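Local coordinates for protein beta-fructofuranosidase (Arabidopsis thaliana, PDB 2OXB) that hydrolyses sucrose and 1-kestose, and less readily neokestose and levan, as a glycoside hydrolase family 32 invertase of the plant cell wall, at residues A[160-164]-A[197-201]; A[101-105]-A[140-146]; A[167-173]-A[187-193]. The protein carries 1 engineered substitution. All blocks are in the same frame, centred on the assembly; numbering follows the deposited sequence.

Contact 1 of 3, residues A[160-164]-A[197-201]; sequences IIGSK and MWQCP. Engineered in segment 197-201: Gln-199 (natural residue Glu). With GLC (alpha-D-glucopyranose), chain B; NAG (2-acetamido-2-deoxy-beta-D-glucopyranose), chain E; FRU (beta-D-fructofuranose), chain C.
Residues 160-164 form a fully extended strand, and residues 197-201 run past it almost antiparallel, the end-to-end directions lying 168° apart. The closest alpha carbons are those of Gly-162 and Trp-198 at 5.0 Å and of Lys-164 and Met-197 at 4.8 Å. Only a brief sheet-like pairing results: Trp-198 N donates to Ser-163 O at 3.2 Å, and Gly-162 CA makes a CA-H...O contact with Trp-198 O at 3.1 Å. A beta carbon on Gly-162 would clash with that carbonyl, so the missing side chain permits the close approach. Trp-198 and Gln-199 are extended; Cys-200, with positive phi (26/66), then turns a corner, which brings the Pro-201 ring back against the strand. There Ile-160, in the p rotamer, sets CD1 4.1 Å from Pro-201 CB. Met-197 (chi1 t, chi2 p) lays its SD 3.3 Å from Ser-163 O, while Ser-163 OG is held by Ser-142. Trp-198 (chi1 -90°) swings its indole away, onto Leu-230 and His-190. Lys-164 sets off toward Met-197 but curls away through its m, m terminus, and its NZ donates to NAG O7 at 2.6 Å. The CA-to-CB bond of the engineered Gln-199 points away from 160-164, and its OE1 accepts hydrogen bonds from FRU O1 at 2.9 Å and GLC O2 at 2.7 Å, with Tyr-275 a further partner. Such a junction, where the strands of one blade meet the start of the next, belongs to the five-bladed beta-propeller of family 32, and the corner carries the family's Trp-Glu-Cys-Pro motif, whose glutamate, replaced here, is generally regarded as the acid/base.

Contact 2 of 3, residues A[101-105]-A[140-146]; sequences NQQVQ and ASSFRDP. With FRU (beta-D-fructofuranose), chain C.
Residues 101-105 begin with Asn-101 at positive phi (25/73) and become a strand from Gln-103 onward; residues 140-146 form an irregular loop beside them, in closest register where the alpha carbons of Ala-140 and Gln-102 lie 4.8 Å apart. Ala-140 opens the loop, its O accepting Gln-103 N at 2.7 Å and its CB resting 3.5 Å from Gln-102 CB. Past Ser-141 and Ser-142 the loop wraps around the Gln-103 side chain (chi1 m, chi2 t), which is directed inward so that its OE1 receives Phe-143 N at 2.5 Å: a side-chain carbonyl accepts a backbone N-H. The Phe-143 ring (chi1 t) lies beside Gln-105, with CE2 3.8 Å from Gln-105 CG, and packs on Ile-161. Arg-144 folds back through m, m angles until Gln-103 OE1 sits over one face of its guanidinium, and it also touches Trp-78. Asp-145 has left-handed backbone angles (69/62) and its CA-to-CB bond points away from 101-105; its carboxylate binds fructose, OD1 accepting from FRU O4 and OD2 from FRU O3, each at 2.9 Å. Pro-146 then directs its ring back at Gln-105. This is the Arg-Asp-Pro motif of family 32, a substrate-binding segment deep in the propeller's central pocket.

Contact 3 of 3, residues A[167-173]-A[187-193]; sequences RRGLAIT and EPLHYDD
Two strands of a beta hairpin meet here in antiparallel register. Gly-169 and Asp-192 make the hydrogen-bonded pair, 5.5 Å between alpha carbons: Asp-192 N donates to Gly-169 O at 3.0 Å, and the return bond from Gly-169 N to Asp-192 O, 3.2 Å, is weak. Leu-170 and Tyr-191 follow as a non-hydrogen-bonded pair, their alpha carbons 4.0 Å apart. The register then slips by one where Leu-189 takes up helical angles (-51/-41), and Ala-171 O accepts from Leu-189 N at 3.3 Å. On the far edge of 167-173, Ile-172 bonds by its backbone to Ile-161. This three-stranded antiparallel sheet is part of one blade of the family 32 beta-propeller, with 187-193 on its outermost strand. Leu-170 and Tyr-191 share a face, where Leu-170 CB lies 3.5 Å from Tyr-191 CB and 4.0 Å from Pro-188 CB. The Arg-168 guanidinium stacks flat on Tyr-191, centres 4.3 Å apart, planes at 18°, an off-centre cation-pi contact, while its NH1 forms a salt bridge with Asp-193 OD1 at 2.9 Å. Other hydrogen bonds leave the two segments: Thr-173 OG1 with Val-159 O, His-190 ND1 with Lys-253 NZ, and Asp-192 OD2 with Met-262 N.

Strand 157-165 ties the three contacts together. From one edge, Gly-162 N meets Arg-144 O at 3.0 Å and Ser-163 OG meets Ser-142 O at 2.7 Å, joining contact 1 to contact 2, centres about 10 Å apart; from the other, Ile-161 N reaches Ile-172 O at 2.7 Å, joining it to contact 3, centres about 8 Å apart. Contacts 2 and 3, about 15 Å apart between centres, do not touch. Trp-198 deepens the second junction, its CD1 3.4 Å from Gly-169 CA. Contacts 1 and 2 converge on the bound sugar through Gln-199 and Asp-145, alongside Ser-79 and Gln-35, and Asp-145 also bonds Cys-200 N, whereas contact 3 stands farther out in the blade.

Contact 1 of 3, residues A[160-164]-A[197-201]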
loop_
_atom_site.group_PDB
_atom_site.type_symbol
_atom_site.label_atom_id
_atom_site.label_comp_id
_atom_site.label_asym_id
_atom_site.label_seq_id
_atom_site.Cartn_x
_atom_site.Cartn_y
_atom_site.Cartn_z
ATOM N N ILE A 160 10.415 5.377 -16.378
ATOM C CA ILE A 160 11.493 5.679 -15.452
ATOM C C ILE A 160 11.932 4.442 -14.682
ATOM O O ILE A 160 11.150 3.513 -14.455
ATOM C CB ILE A 160 11.074 6.757 -14.452
ATOM C CG1 ILE A 160 9.768 6.346 -13.779
ATOM C CG2 ILE A 160 10.952 8.114 -15.164
ATOM C CD1 ILE A 160 9.342 7.261 -12.664
ATOM N N ILE A 161 13.193 4.429 -14.279
ATOM C CA ILE A 161 13.721 3.293 -13.549
ATOM C C ILE A 161 14.326 3.793 -12.262
ATOM O O ILE A 161 14.721 4.948 -12.173
ATOM C CB ILE A 161 14.780 2.542 -14.388
ATOM C CG1 ILE A 161 14.130 1.997 -15.662
ATOM C CG2 ILE A 161 15.353 1.381 -13.602
ATOM C CD1 ILE A 161 13.866 3.049 -16.707
ATOM N N GLY A 162 14.392 2.927 -11.263
ATOM C CA GLY A 162 14.940 3.344 -9.993
ATOM C C GLY A 162 16.423 3.088 -9.852
ATOM O O GLY A 162 16.881 1.948 -9.980
ATOM N N SER A 163 17.184 4.149 -9.603
ATOM C CA SER A 163 18.623 4.006 -9.404
ATOM C C SER A 163 19.131 4.799 -8.202
ATOM O O SER A 163 18.376 5.120 -7.282
ATOM C CB SER A 163 19.399 4.414 -10.665
ATOM O OG SER A 163 19.354 3.384 -11.638
ATOM N N LYS A 164 20.423 5.095 -8.221
ATOM C CA LYS A 164 21.066 5.843 -7.157
ATOM C C LYS A 164 22.507 6.123 -7.575
ATOM O O LYS A 164 23.184 5.263 -8.148
ATOM C CB LYS A 164 21.051 5.030 -5.855
ATOM C CG LYS A 164 21.635 3.623 -6.006
ATOM C CD LYS A 164 21.523 2.772 -4.732
ATOM C CE LYS A 164 22.496 3.201 -3.631
ATOM N NZ LYS A 164 23.934 3.031 -4.006
ATOM N N MET A 197 18.855 4.590 -2.367
ATOM C CA MET A 197 18.302 4.070 -3.610
ATOM C C MET A 197 16.810 4.356 -3.711
ATOM O O MET A 197 16.119 4.482 -2.701
ATOM C CB MET A 197 18.517 2.555 -3.658
ATOM C CG MET A 197 17.823 1.835 -4.794
ATOM S SD MET A 197 18.723 1.931 -6.321
ATOM C CE MET A 197 17.700 0.976 -7.418
ATOM N N TRP A 198 16.325 4.461 -4.940
ATOM C CA TRP A 198 14.912 4.684 -5.191
ATOM C C TRP A 198 14.375 3.414 -5.814
ATOM O O TRP A 198 14.829 3.011 -6.887
ATOM C CB TRP A 198 14.706 5.820 -6.174
ATOM C CG TRP A 198 14.578 7.164 -5.550
ATOM C CD1 TRP A 198 15.094 7.574 -4.355
ATOM C CD2 TRP A 198 13.983 8.314 -6.151
ATOM N NE1 TRP A 198 14.862 8.921 -4.185
ATOM C CE2 TRP A 198 14.180 9.397 -5.273
ATOM C CE3 TRP A 198 13.306 8.535 -7.355
ATOM C CZ2 TRP A 198 13.726 10.685 -5.557
ATOM C CZ3 TRP A 198 12.854 9.820 -7.643
ATOM C CH2 TRP A 198 13.067 10.877 -6.743
ATOM N N GLN A 199 13.412 2.779 -5.150
ATOM C CA GLN A 199 12.825 1.544 -5.670
ATOM C C GLN A 199 11.382 1.663 -6.070
ATOM O O GLN A 199 10.733 2.658 -5.786
ATOM C CB GLN A 199 12.955 0.406 -4.659
ATOM C CG GLN A 199 14.310 -0.252 -4.686
ATOM C CD GLN A 199 14.759 -0.641 -3.310
ATOM O OE1 GLN A 199 14.162 -1.517 -2.683
ATOM N NE2 GLN A 199 15.814 0.019 -2.814
ATOM N N CYS A 200 10.889 0.622 -6.729
ATOM C CA CYS A 200 9.500 0.573 -7.191
ATOM C C CYS A 200 8.905 1.950 -7.425
ATOM O O CYS A 200 8.000 2.373 -6.702
ATOM C CB CYS A 200 8.624 -0.200 -6.195
ATOM S SG CYS A 200 8.885 -1.971 -6.228
ATOM N N PRO A 201 9.429 2.681 -8.426
ATOM C CA PRO A 201 8.920 4.019 -8.741
ATOM C C PRO A 201 7.617 3.885 -9.521
ATOM O O PRO A 201 7.417 2.930 -10.284
ATOM C CB PRO A 201 10.034 4.625 -9.598
ATOM C CG PRO A 201 10.546 3.430 -10.354
ATOM C CD PRO A 201 10.619 2.373 -9.248
HETATM C C1 GLC B . 14.329 -4.602 -2.099
HETATM C C2 GLC B . 15.793 -4.109 -2.056
HETATM C C3 GLC B . 16.793 -5.266 -1.964
HETATM C C4 GLC B . 16.456 -6.044 -0.693
HETATM C C5 GLC B . 15.004 -6.576 -0.771
HETATM C C6 GLC B . 14.569 -7.358 0.477
HETATM O O2 GLC B . 16.048 -3.307 -3.216
HETATM O O3 GLC B . 18.136 -4.771 -1.902
HETATM O O4 GLC B . 17.376 -7.125 -0.565
HETATM O O5 GLC B . 14.065 -5.483 -0.932
HETATM O O6 GLC B . 14.778 -6.560 1.652
HETATM C C1 NAG E . 27.125 0.480 -6.157
HETATM C C2 NAG E . 26.669 -0.347 -4.940
HETATM C C3 NAG E . 27.872 -0.985 -4.216
HETATM C C4 NAG E . 28.745 -1.748 -5.212
HETATM C C5 NAG E . 29.131 -0.812 -6.359
HETATM C C6 NAG E . 29.963 -1.498 -7.411
HETATM C C7 NAG E . 24.720 0.149 -3.619
HETATM C C8 NAG E . 24.606 -0.639 -2.321
HETATM N N2 NAG E . 25.939 0.494 -4.010
HETATM O O3 NAG E . 27.417 -1.862 -3.189
HETATM O O4 NAG E . 29.909 -2.234 -4.568
HETATM O O5 NAG E . 27.948 -0.317 -7.021
HETATM O O6 NAG E . 29.142 -1.971 -8.461
HETATM O O7 NAG E . 23.714 0.435 -4.263
HETATM C C1 FRU C . 11.578 -4.580 -3.180
HETATM C C2 FRU C . 12.713 -5.234 -3.979
HETATM C C3 FRU C . 12.796 -4.655 -5.405
HETATM C C4 FRU C . 13.283 -5.811 -6.230
HETATM C C5 FRU C . 12.671 -6.996 -5.482
HETATM C C6 FRU C . 13.601 -8.185 -5.347
HETATM O O1 FRU C . 11.830 -3.206 -2.950
HETATM O O2 FRU C . 14.067 -5.243 -3.395
HETATM O O3 FRU C . 13.687 -3.549 -5.520
HETATM O O4 FRU C . 12.809 -5.743 -7.579
HETATM O O5 FRU C . 12.346 -6.571 -4.167
HETATM O O6 FRU C . 13.748 -8.779 -6.624
#

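Contact 2 of 3, residues A[101-105]-A[140-146]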
loop_
_atom_site.group_PDB
_atom_site.type_symbol
_atom_site.label_atom_id
_atom_site.label_comp_id
_atom_site.label_asym_id
_atom_site.label_seq_id
_atom_site.Cartn_x
_atom_site.Cartn_y
_atom_site.Cartn_z
ATOM N N ASN A 101 25.578 -10.909 -13.153
ATOM C CA ASN A 101 24.851 -10.164 -12.132
ATOM C C ASN A 101 24.778 -8.636 -12.283
ATOM O O ASN A 101 25.431 -7.907 -11.536
ATOM C CB ASN A 101 25.440 -10.525 -10.767
ATOM C CG ASN A 101 24.922 -11.855 -10.248
ATOM O OD1 ASN A 101 23.813 -11.933 -9.708
ATOM N ND2 ASN A 101 25.710 -12.912 -10.423
ATOM N N GLN A 102 23.989 -8.154 -13.240
ATOM C CA GLN A 102 23.833 -6.715 -13.447
ATOM C C GLN A 102 22.416 -6.410 -13.933
ATOM O O GLN A 102 21.968 -6.913 -14.963
ATOM C CB GLN A 102 24.879 -6.182 -14.441
ATOM C CG GLN A 102 24.421 -6.084 -15.890
ATOM C CD GLN A 102 25.549 -5.708 -16.847
ATOM O OE1 GLN A 102 26.386 -4.859 -16.540
ATOM N NE2 GLN A 102 25.558 -6.328 -18.018
ATOM N N GLN A 103 21.715 -5.587 -13.166
ATOM C CA GLN A 103 20.337 -5.224 -13.465
ATOM C C GLN A 103 20.021 -4.629 -14.821
ATOM O O GLN A 103 20.185 -3.423 -15.048
ATOM C CB GLN A 103 19.813 -4.296 -12.387
ATOM C CG GLN A 103 19.602 -5.006 -11.095
ATOM C CD GLN A 103 19.710 -4.073 -9.946
ATOM O OE1 GLN A 103 19.259 -2.928 -10.030
ATOM N NE2 GLN A 103 20.297 -4.542 -8.847
ATOM N N VAL A 104 19.532 -5.491 -15.706
ATOM C CA VAL A 104 19.149 -5.089 -17.049
ATOM C C VAL A 104 17.627 -5.048 -17.148
ATOM O O VAL A 104 16.925 -5.644 -16.336
ATOM C CB VAL A 104 19.694 -6.073 -18.108
ATOM C CG1 VAL A 104 21.196 -5.962 -18.193
ATOM C CG2 VAL A 104 19.299 -7.493 -17.748
ATOM N N GLN A 105 17.134 -4.329 -18.148
ATOM C CA GLN A 105 15.708 -4.194 -18.383
ATOM C C GLN A 105 15.302 -4.956 -19.614
ATOM O O GLN A 105 15.871 -4.758 -20.685
ATOM C CB GLN A 105 15.333 -2.730 -18.562
ATOM C CG GLN A 105 15.689 -1.914 -17.367
ATOM C CD GLN A 105 15.102 -2.500 -16.103
ATOM O OE1 GLN A 105 15.620 -2.276 -15.011
ATOM N NE2 GLN A 105 14.008 -3.251 -16.240
ATOM N N ALA A 140 25.413 -0.966 -11.805
ATOM C CA ALA A 140 24.692 -2.063 -12.445
ATOM C C ALA A 140 23.884 -2.852 -11.419
ATOM O O ALA A 140 23.004 -3.631 -11.784
ATOM C CB ALA A 140 25.673 -2.986 -13.164
ATOM N N SER A 141 24.194 -2.650 -10.139
ATOM C CA SER A 141 23.497 -3.339 -9.058
ATOM C C SER A 141 22.435 -2.436 -8.451
ATOM O O SER A 141 21.943 -2.692 -7.356
ATOM C CB SER A 141 24.485 -3.761 -7.973
ATOM O OG SER A 141 25.419 -4.685 -8.485
ATOM N N SER A 142 22.098 -1.371 -9.168
ATOM C CA SER A 142 21.089 -0.435 -8.713
ATOM C C SER A 142 20.394 0.241 -9.887
ATOM O O SER A 142 20.413 1.464 -10.004
ATOM C CB SER A 142 21.716 0.613 -7.789
ATOM O OG SER A 142 21.278 0.411 -6.445
ATOM N N PHE A 143 19.770 -0.574 -10.741
ATOM C CA PHE A 143 19.051 -0.109 -11.938
ATOM C C PHE A 143 17.883 -1.057 -12.254
ATOM O O PHE A 143 17.900 -1.786 -13.254
ATOM C CB PHE A 143 20.008 -0.056 -13.138
ATOM C CG PHE A 143 19.361 0.385 -14.424
ATOM C CD1 PHE A 143 18.669 1.591 -14.496
ATOM C CD2 PHE A 143 19.488 -0.379 -15.571
ATOM C CE1 PHE A 143 18.115 2.034 -15.703
ATOM C CE2 PHE A 143 18.940 0.053 -16.782
ATOM C CZ PHE A 143 18.254 1.262 -16.845
ATOM N N ARG A 144 16.864 -1.027 -11.404
ATOM C CA ARG A 144 15.727 -1.907 -11.584
ATOM C C ARG A 144 14.388 -1.254 -11.269
ATOM O O ARG A 144 14.316 -0.075 -10.907
ATOM C CB ARG A 144 15.902 -3.164 -10.707
ATOM C CG ARG A 144 15.180 -3.137 -9.352
ATOM C CD ARG A 144 15.924 -2.389 -8.257
ATOM N NE ARG A 144 17.072 -3.129 -7.745
ATOM C CZ ARG A 144 17.866 -2.690 -6.781
ATOM N NH1 ARG A 144 17.633 -1.517 -6.229
ATOM N NH2 ARG A 144 18.891 -3.419 -6.376
ATOM N N ASP A 145 13.331 -2.050 -11.429
ATOM C CA ASP A 145 11.969 -1.637 -11.148
ATOM C C ASP A 145 11.382 -0.603 -12.080
ATOM O O ASP A 145 11.039 0.500 -11.666
ATOM C CB ASP A 145 11.883 -1.158 -9.715
ATOM C CG ASP A 145 12.350 -2.206 -8.751
ATOM O OD1 ASP A 145 12.385 -3.382 -9.158
ATOM O OD2 ASP A 145 12.675 -1.863 -7.599
ATOM N N PRO A 146 11.260 -0.954 -13.365
ATOM C CA PRO A 146 10.699 -0.044 -14.364
ATOM C C PRO A 146 9.196 0.090 -14.189
ATOM O O PRO A 146 8.478 -0.887 -13.954
ATOM C CB PRO A 146 11.072 -0.704 -15.688
ATOM C CG PRO A 146 11.040 -2.161 -15.347
ATOM C CD PRO A 146 11.726 -2.204 -13.991
HETATM C C1 FRU C . 11.578 -4.580 -3.180
HETATM C C2 FRU C . 12.713 -5.234 -3.979
HETATM C C3 FRU C . 12.796 -4.655 -5.405
HETATM C C4 FRU C . 13.283 -5.811 -6.230
HETATM C C5 FRU C . 12.671 -6.996 -5.482
HETATM C C6 FRU C . 13.601 -8.185 -5.347
HETATM O O1 FRU C . 11.830 -3.206 -2.950
HETATM O O2 FRU C . 14.067 -5.243 -3.395
HETATM O O3 FRU C . 13.687 -3.549 -5.520
HETATM O O4 FRU C . 12.809 -5.743 -7.579
HETATM O O5 FRU C . 12.346 -6.571 -4.167
HETATM O O6 FRU C . 13.748 -8.779 -6.624
#

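Contact 3 of 3, residues A[167-173]-A[187-193]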
loop_
_atom_site.group_PDB
_atom_site.type_symbol
_atom_site.label_atom_id
_atom_site.label_comp_id
_atom_site.label_asym_id
_atom_site.label_seq_id
_atom_site.Cartn_x
_atom_site.Cartn_y
_atom_site.Cartn_z
ATOM N N ARG A 167 24.372 7.721 -2.976
ATOM C CA ARG A 167 23.319 8.160 -2.062
ATOM C C ARG A 167 22.284 9.076 -2.698
ATOM O O ARG A 167 21.260 9.397 -2.083
ATOM C CB ARG A 167 23.925 8.817 -0.809
ATOM C CG ARG A 167 24.416 7.768 0.168
ATOM C CD ARG A 167 25.449 8.275 1.139
ATOM N NE ARG A 167 26.039 7.161 1.880
ATOM C CZ ARG A 167 26.803 6.209 1.342
ATOM N NH1 ARG A 167 27.090 6.218 0.044
ATOM N NH2 ARG A 167 27.285 5.239 2.106
ATOM N N ARG A 168 22.534 9.470 -3.941
ATOM C CA ARG A 168 21.605 10.351 -4.647
ATOM C C ARG A 168 20.494 9.548 -5.340
ATOM O O ARG A 168 20.663 9.076 -6.466
ATOM C CB ARG A 168 22.356 11.203 -5.684
ATOM C CG ARG A 168 21.556 12.398 -6.261
ATOM C CD ARG A 168 22.088 12.797 -7.647
ATOM N NE ARG A 168 21.778 14.170 -8.085
ATOM C CZ ARG A 168 22.220 15.274 -7.484
ATOM N NH1 ARG A 168 22.989 15.201 -6.402
ATOM N NH2 ARG A 168 21.921 16.454 -7.981
ATOM N N GLY A 169 19.358 9.402 -4.663
ATOM C CA GLY A 169 18.234 8.670 -5.228
ATOM C C GLY A 169 17.595 9.380 -6.420
ATOM O O GLY A 169 17.440 10.604 -6.437
ATOM N N LEU A 170 17.217 8.618 -7.432
ATOM C CA LEU A 170 16.604 9.224 -8.601
ATOM C C LEU A 170 15.779 8.224 -9.406
ATOM O O LEU A 170 15.602 7.075 -8.991
ATOM C CB LEU A 170 17.690 9.883 -9.479
ATOM C CG LEU A 170 19.069 9.211 -9.559
ATOM C CD1 LEU A 170 18.909 7.759 -9.956
ATOM C CD2 LEU A 170 19.943 9.927 -10.588
ATOM N N ALA A 171 15.266 8.687 -10.544
ATOM C CA ALA A 171 14.454 7.884 -11.454
ATOM C C ALA A 171 14.958 8.111 -12.870
ATOM O O ALA A 171 14.617 9.109 -13.492
ATOM C CB ALA A 171 12.990 8.309 -11.350
ATOM N N ILE A 172 15.767 7.198 -13.385
ATOM C CA ILE A 172 16.300 7.369 -14.730
ATOM C C ILE A 172 15.251 7.122 -15.791
ATOM O O ILE A 172 14.602 6.081 -15.803
ATOM C CB ILE A 172 17.469 6.417 -14.993
ATOM C CG1 ILE A 172 18.604 6.720 -14.009
ATOM C CG2 ILE A 172 17.930 6.549 -16.454
ATOM C CD1 ILE A 172 19.751 5.756 -14.096
ATOM N N THR A 173 15.086 8.067 -16.702
ATOM C CA THR A 173 14.086 7.880 -17.734
ATOM C C THR A 173 14.681 7.555 -19.094
ATOM O O THR A 173 15.797 7.954 -19.414
ATOM C CB THR A 173 13.181 9.117 -17.840
ATOM O OG1 THR A 173 12.448 9.069 -19.067
ATOM C CG2 THR A 173 13.998 10.386 -17.767
ATOM N N GLU A 187 18.631 13.279 -18.094
ATOM C CA GLU A 187 18.131 13.922 -16.872
ATOM C C GLU A 187 16.966 13.129 -16.237
ATOM O O GLU A 187 15.958 12.857 -16.890
ATOM C CB GLU A 187 17.687 15.375 -17.170
ATOM C CG GLU A 187 16.941 16.080 -16.007
ATOM C CD GLU A 187 16.467 17.508 -16.329
ATOM O OE1 GLU A 187 15.834 17.722 -17.395
ATOM O OE2 GLU A 187 16.708 18.416 -15.494
ATOM N N PRO A 188 17.089 12.757 -14.949
ATOM C CA PRO A 188 16.034 12.001 -14.259
ATOM C C PRO A 188 14.764 12.821 -14.107
ATOM O O PRO A 188 14.822 14.035 -13.950
ATOM C CB PRO A 188 16.672 11.687 -12.913
ATOM C CG PRO A 188 17.517 12.903 -12.672
ATOM C CD PRO A 188 18.177 13.102 -14.014
ATOM N N LEU A 189 13.615 12.167 -14.142
ATOM C CA LEU A 189 12.379 12.907 -13.990
ATOM C C LEU A 189 12.524 13.772 -12.748
ATOM O O LEU A 189 12.110 14.933 -12.729
ATOM C CB LEU A 189 11.202 11.957 -13.817
ATOM C CG LEU A 189 9.864 12.676 -13.714
ATOM C CD1 LEU A 189 9.166 12.700 -15.070
ATOM C CD2 LEU A 189 9.020 11.969 -12.698
ATOM N N HIS A 190 13.114 13.184 -11.710
ATOM C CA HIS A 190 13.353 13.878 -10.445
ATOM C C HIS A 190 14.460 13.152 -9.684
ATOM O O HIS A 190 15.078 12.236 -10.216
ATOM C CB HIS A 190 12.079 13.923 -9.590
ATOM C CG HIS A 190 12.155 14.897 -8.454
ATOM N ND1 HIS A 190 12.207 16.262 -8.645
ATOM C CD2 HIS A 190 12.266 14.701 -7.120
ATOM C CE1 HIS A 190 12.356 16.861 -7.477
ATOM N NE2 HIS A 190 12.396 15.937 -6.536
ATOM N N TYR A 191 14.708 13.569 -8.446
ATOM C CA TYR A 191 15.733 12.964 -7.606
ATOM C C TYR A 191 15.714 13.684 -6.261
ATOM O O TYR A 191 15.108 14.745 -6.128
ATOM C CB TYR A 191 17.118 13.117 -8.257
ATOM C CG TYR A 191 17.644 14.543 -8.273
ATOM C CD1 TYR A 191 18.297 15.084 -7.160
ATOM C CD2 TYR A 191 17.428 15.375 -9.375
ATOM C CE1 TYR A 191 18.714 16.418 -7.145
ATOM C CE2 TYR A 191 17.841 16.706 -9.365
ATOM C CZ TYR A 191 18.480 17.220 -8.249
ATOM O OH TYR A 191 18.868 18.538 -8.236
ATOM N N ASP A 192 16.380 13.107 -5.270
ATOM C CA ASP A 192 16.453 13.696 -3.940
ATOM C C ASP A 192 17.777 13.275 -3.287
ATOM O O ASP A 192 18.171 12.115 -3.384
ATOM C CB ASP A 192 15.258 13.228 -3.087
ATOM C CG ASP A 192 13.971 14.005 -3.378
ATOM O OD1 ASP A 192 13.445 13.929 -4.501
ATOM O OD2 ASP A 192 13.485 14.697 -2.463
ATOM N N ASP A 193 18.473 14.215 -2.649
ATOM C CA ASP A 193 19.748 13.904 -1.989
ATOM C C ASP A 193 19.527 13.495 -0.541
ATOM O O ASP A 193 18.662 14.042 0.140
ATOM C CB ASP A 193 20.706 15.107 -2.050
ATOM C CG ASP A 193 21.814 14.927 -3.081
ATOM O OD1 ASP A 193 22.218 15.934 -3.702
ATOM O OD2 ASP A 193 22.280 13.784 -3.265
#